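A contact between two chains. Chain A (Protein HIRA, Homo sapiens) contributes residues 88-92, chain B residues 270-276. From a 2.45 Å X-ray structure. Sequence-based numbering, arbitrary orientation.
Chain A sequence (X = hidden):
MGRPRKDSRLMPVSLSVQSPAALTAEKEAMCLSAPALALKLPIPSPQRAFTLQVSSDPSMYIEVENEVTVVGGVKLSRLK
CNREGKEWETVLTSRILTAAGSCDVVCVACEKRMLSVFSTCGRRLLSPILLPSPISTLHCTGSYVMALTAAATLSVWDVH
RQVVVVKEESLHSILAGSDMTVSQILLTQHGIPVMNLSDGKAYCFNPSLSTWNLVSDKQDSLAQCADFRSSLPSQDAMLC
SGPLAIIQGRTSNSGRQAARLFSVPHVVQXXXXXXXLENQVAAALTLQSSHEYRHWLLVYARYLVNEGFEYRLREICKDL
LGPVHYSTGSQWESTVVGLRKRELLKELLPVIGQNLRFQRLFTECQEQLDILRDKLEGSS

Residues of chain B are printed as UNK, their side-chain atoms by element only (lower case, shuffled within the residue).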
ATOM      1  N   TRP A  88      17.301 -31.187  -5.331  1.00 67.72           N
ATOM      2  CA  TRP A  88      16.335 -30.939  -6.389  1.00 60.73           C
ATOM      3  C   TRP A  88      16.974 -30.120  -7.500  1.00 60.38           C
ATOM      4  O   TRP A  88      18.076 -29.584  -7.364  1.00 54.05           O
ATOM      5  CB  TRP A  88      15.059 -30.252  -5.874  1.00 65.17           C
ATOM      6  CG  TRP A  88      15.165 -28.879  -5.238  1.00 67.30           C
ATOM      7  CD1 TRP A  88      15.058 -28.591  -3.906  1.00 62.60           C
ATOM      8  CD2 TRP A  88      15.324 -27.612  -5.904  1.00 65.16           C
ATOM      9  NE1 TRP A  88      15.158 -27.242  -3.698  1.00 58.83           N
ATOM     10  CE2 TRP A  88      15.316 -26.612  -4.904  1.00 64.75           C
ATOM     11  CE3 TRP A  88      15.470 -27.224  -7.241  1.00 59.11           C
ATOM     12  CZ2 TRP A  88      15.471 -25.247  -5.201  1.00 62.96           C
ATOM     13  CZ3 TRP A  88      15.622 -25.863  -7.536  1.00 60.41           C
ATOM     14  CH2 TRP A  88      15.623 -24.896  -6.519  1.00 60.52           C
ATOM     15  N   GLU A  89      16.277 -30.038  -8.631  1.00 53.09           N
ATOM     16  CA  GLU A  89      16.803 -29.184  -9.682  1.00 49.97           C
ATOM     17  C   GLU A  89      15.687 -28.737 -10.609  1.00 50.34           C
ATOM     18  O   GLU A  89      14.564 -29.252 -10.588  1.00 48.11           O
ATOM     19  CB  GLU A  89      17.917 -29.880 -10.457  1.00 48.58           C
ATOM     20  CG  GLU A  89      17.543 -31.202 -11.024  1.00 48.64           C
ATOM     21  CD  GLU A  89      18.727 -31.848 -11.708  1.00 62.61           C
ATOM     22  OE1 GLU A  89      18.646 -32.238 -12.908  1.00 56.92           O
ATOM     23  OE2 GLU A  89      19.774 -31.921 -11.036  1.00 65.78           O
ATOM     24  N   THR A  90      16.030 -27.768 -11.441  1.00 44.51           N
ATOM     25  CA  THR A  90      15.077 -27.261 -12.401  1.00 42.03           C
ATOM     26  C   THR A  90      15.830 -26.531 -13.496  1.00 40.03           C
ATOM     27  O   THR A  90      17.052 -26.348 -13.436  1.00 37.28           O
ATOM     28  CB  THR A  90      14.045 -26.356 -11.717  1.00 46.11           C
ATOM     29  OG1 THR A  90      12.988 -26.116 -12.634  1.00 47.93           O
ATOM     30  CG2 THR A  90      14.674 -25.053 -11.289  1.00 41.94           C
ATOM     31  N   VAL A  91      15.078 -26.119 -14.504  1.00 39.42           N
ATOM     32  CA  VAL A  91      15.639 -25.412 -15.642  1.00 43.55           C
ATOM     33  C   VAL A  91      14.974 -24.036 -15.739  1.00 44.77           C
ATOM     34  O   VAL A  91      13.820 -23.855 -15.343  1.00 44.23           O
ATOM     35  CB  VAL A  91      15.469 -26.238 -16.942  1.00 40.77           C
ATOM     36  CG1 VAL A  91      16.319 -27.537 -16.887  1.00 38.32           C
ATOM     37  CG2 VAL A  91      14.001 -26.585 -17.178  1.00 38.02           C
ATOM     38  N   LEU A  92      15.736 -23.058 -16.229  1.00 44.03           N
ATOM     39  CA  LEU A  92      15.255 -21.730 -16.581  1.00 45.52           C
ATOM     40  C   LEU A  92      15.625 -21.444 -18.034  1.00 46.22           C
ATOM     41  O   LEU A  92      16.537 -22.061 -18.587  1.00 44.35           O
ATOM     42  CB  LEU A  92      15.836 -20.657 -15.634  1.00 41.34           C
ATOM     43  CG  LEU A  92      15.189 -20.799 -14.245  1.00 45.88           C
ATOM     44  CD1 LEU A  92      15.995 -21.710 -13.284  1.00 39.52           C
ATOM     45  CD2 LEU A  92      14.804 -19.451 -13.608  1.00 42.56           C
TER
ATOM     46  N   UNK B 270      11.516 -34.169 -19.028  1.00 43.62           N
ATOM     47  CA  UNK B 270      10.750 -34.050 -17.795  1.00 48.37           C
ATOM     48  C   UNK B 270      10.971 -32.692 -17.134  1.00 43.53           C
ATOM     49  O   UNK B 270      10.032 -32.094 -16.605  1.00 41.58           O
ATOM     50  n   UNK B 270      10.126 -38.349 -15.723  1.00 57.45           N
ATOM     51  c   UNK B 270      10.680 -36.560 -17.276  1.00 57.36           C
ATOM     52  c   UNK B 270      11.101 -35.160 -16.822  1.00 46.55           C
ATOM     53  c   UNK B 270      11.092 -37.600 -16.244  1.00 53.76           C
ATOM     54  o   UNK B 270      12.265 -37.694 -15.895  1.00 58.07           O
ATOM     55  N   UNK B 271      12.204 -32.194 -17.135  1.00 43.58           N
ATOM     56  CA  UNK B 271      12.447 -30.957 -16.405  1.00 44.43           C
ATOM     57  C   UNK B 271      11.840 -29.780 -17.150  1.00 42.45           C
ATOM     58  O   UNK B 271      11.290 -28.865 -16.528  1.00 41.37           O
ATOM     59  c   UNK B 271      15.692 -31.496 -14.371  1.00 48.91           C
ATOM     60  o   UNK B 271      16.233 -30.364 -14.466  1.00 49.82           O
ATOM     61  c   UNK B 271      13.946 -30.762 -16.146  1.00 42.62           C
ATOM     62  c   UNK B 271      14.543 -31.904 -15.296  1.00 43.37           C
ATOM     63  o   UNK B 271      16.056 -32.338 -13.522  1.00 50.36           O
ATOM     64  N   UNK B 272      11.883 -29.808 -18.485  1.00 42.98           N
ATOM     65  CA  UNK B 272      11.204 -28.764 -19.240  1.00 41.88           C
ATOM     66  C   UNK B 272       9.698 -28.858 -19.063  1.00 41.82           C
ATOM     67  O   UNK B 272       9.026 -27.831 -18.934  1.00 42.19           O
ATOM     68  c   UNK B 272      13.081 -28.697 -20.901  1.00 39.24           C
ATOM     69  c   UNK B 272      11.579 -28.815 -20.716  1.00 42.78           C
ATOM     70  o   UNK B 272      11.113 -30.040 -21.278  1.00 51.53           O
ATOM     71  N   UNK B 273       9.158 -30.074 -19.004  1.00 44.46           N
ATOM     72  CA  UNK B 273       7.722 -30.235 -18.807  1.00 44.37           C
ATOM     73  C   UNK B 273       7.297 -29.701 -17.441  1.00 42.44           C
ATOM     74  O   UNK B 273       6.286 -28.993 -17.328  1.00 41.42           O
ATOM     75  o   UNK B 273       7.592 -32.105 -20.319  1.00 47.80           O
ATOM     76  c   UNK B 273       7.329 -31.708 -18.974  1.00 44.84           C
ATOM     77  c   UNK B 273       5.849 -31.931 -18.694  1.00 45.77           C
ATOM     78  N   UNK B 274       8.073 -30.013 -16.398  1.00 40.55           N
ATOM     79  CA  UNK B 274       7.799 -29.502 -15.061  1.00 41.77           C
ATOM     80  C   UNK B 274       7.864 -27.973 -15.033  1.00 43.49           C
ATOM     81  O   UNK B 274       6.960 -27.311 -14.511  1.00 38.87           O
ATOM     82  c   UNK B 274       8.441 -31.159 -13.037  1.00 52.15           C
ATOM     83  c   UNK B 274       8.798 -30.088 -14.071  1.00 43.33           C
ATOM     84  c   UNK B 274       9.463 -31.118 -11.936  1.00 57.96           C
ATOM     85  c   UNK B 274       7.078 -30.991 -12.450  1.00 50.64           C
ATOM     86  N   UNK B 275       8.937 -27.402 -15.589  1.00 42.01           N
ATOM     87  CA  UNK B 275       9.096 -25.956 -15.615  1.00 40.05           C
ATOM     88  C   UNK B 275       7.936 -25.294 -16.345  1.00 43.15           C
ATOM     89  O   UNK B 275       7.368 -24.312 -15.862  1.00 40.21           O
ATOM     90  c   UNK B 275      10.425 -25.580 -16.268  1.00 37.56           C
ATOM     91  N   UNK B 276       7.541 -25.857 -17.487  1.00 44.05           N
ATOM     92  CA  UNK B 276       6.413 -25.331 -18.236  1.00 40.33           C
ATOM     93  C   UNK B 276       5.131 -25.350 -17.416  1.00 42.76           C
ATOM     94  O   UNK B 276       4.412 -24.343 -17.355  1.00 45.37           O
ATOM     95  c   UNK B 276       4.774 -24.520 -20.856  1.00 44.91           C
ATOM     96  c   UNK B 276       2.647 -26.294 -20.908  1.00 41.47           C
ATOM     97  c   UNK B 276       4.917 -25.755 -20.232  1.00 43.62           C
ATOM     98  c   UNK B 276       3.598 -24.169 -21.502  1.00 44.69           C
ATOM     99  c   UNK B 276       6.217 -26.119 -19.524  1.00 40.57           C
ATOM    100  c   UNK B 276       2.545 -25.055 -21.532  1.00 48.76           C
ATOM    101  c   UNK B 276       3.826 -26.629 -20.251  1.00 39.50           C
ATOM    102  o   UNK B 276       1.395 -24.682 -22.180  1.00 54.13           O
TER

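Position 270 carries three carbons in an unbranched run, the third bearing one oxygen and one nitrogen. That terminal amide on two methylene groups is glutamine. Gln270(B) is partly exposed, and its side chain makes no contact with the strand, so it adds nothing here. Its backbone O does serve the helix, accepting a hydrogen bond from N of position 274 at 2.9 Å.

Position 271 again has three carbons in line, but the third carries two oxygens. One of these oxygens comes within 2.7 Å of OE1 of Glu89(A); the other lies 3.9 Å from CA of Thr90(A) and 3.7 Å from CG1 of Val91(A). A carboxylate at that distance from the backbone means glutamate. The CA-to-CB bond of Glu271(B) points toward chain A, and its side chain reaches along the strand. The oxygen nearest Glu89(A) is OE2, and the one near Thr90(A) and Val91(A) is OE1. Whether either acid of the close pair holds a proton is left open by the geometry.

Position 272 has one carbon carrying an oxygen and a second carbon. Its backbone N lies 4.1 Å from CG2 of Val91(A), and the second carbon is 4.4 Å from that same CG2 of Val91(A). The branch at CB, with one oxygen and one methyl, identifies threonine. The CA-to-CB bond of Thr272(B) points away from the strand, so the contact comes from the backbone and the edge of the side chain.

Position 273 repeats the pattern, one carbon bearing an oxygen and a carbon, with nothing on the strand in contact, and is also threonine. The CA-to-CB bond of Thr273(B) points away; its hydroxyl is hydrogen-bonded to a residue just outside the stretch.

Position 274 has four carbons and no heteroatom, with the fork at the second carbon: leucine. Leu274(B) directs CA-to-CB toward the strand but does not reach contact.

Position 275 has a single side-chain carbon. That CB sits 3.8 Å from CG2 of Val91(A), an apolar contact, and 4.5 Å from OG1 of Thr90(A). A lone CB is alanine.

Position 276 shows one carbon followed by a six-carbon ring bearing an oxygen, which is tyrosine. The ring of Tyr276(B) remains out of reach of the strand.

The rule here is a small apolar center beside an acidic pair. Val91(A), with chi1 in m, points its CA-to-CB bond toward the helix and sets CG2 3.6 Å from O of Glu271(B), close to the backbone as well as to CB of Ala275(B). That same carbonyl accepts the helical hydrogen bond from N of Ala275(B) at 2.9 Å, so the methyl packs against a satisfied acceptor. Residues 271 and 275, four apart, lie on the same side of the helix: the longer side chain extends along the strand, and the single methyl packs against Val91(A). The axes approach to 7.5 Å at an angle of 75°, with 280 Å² buried between the two stretches, both sides summed. What can be read is packing, with the two acids meeting beside it.

Chain B 270-276: QETTLAY
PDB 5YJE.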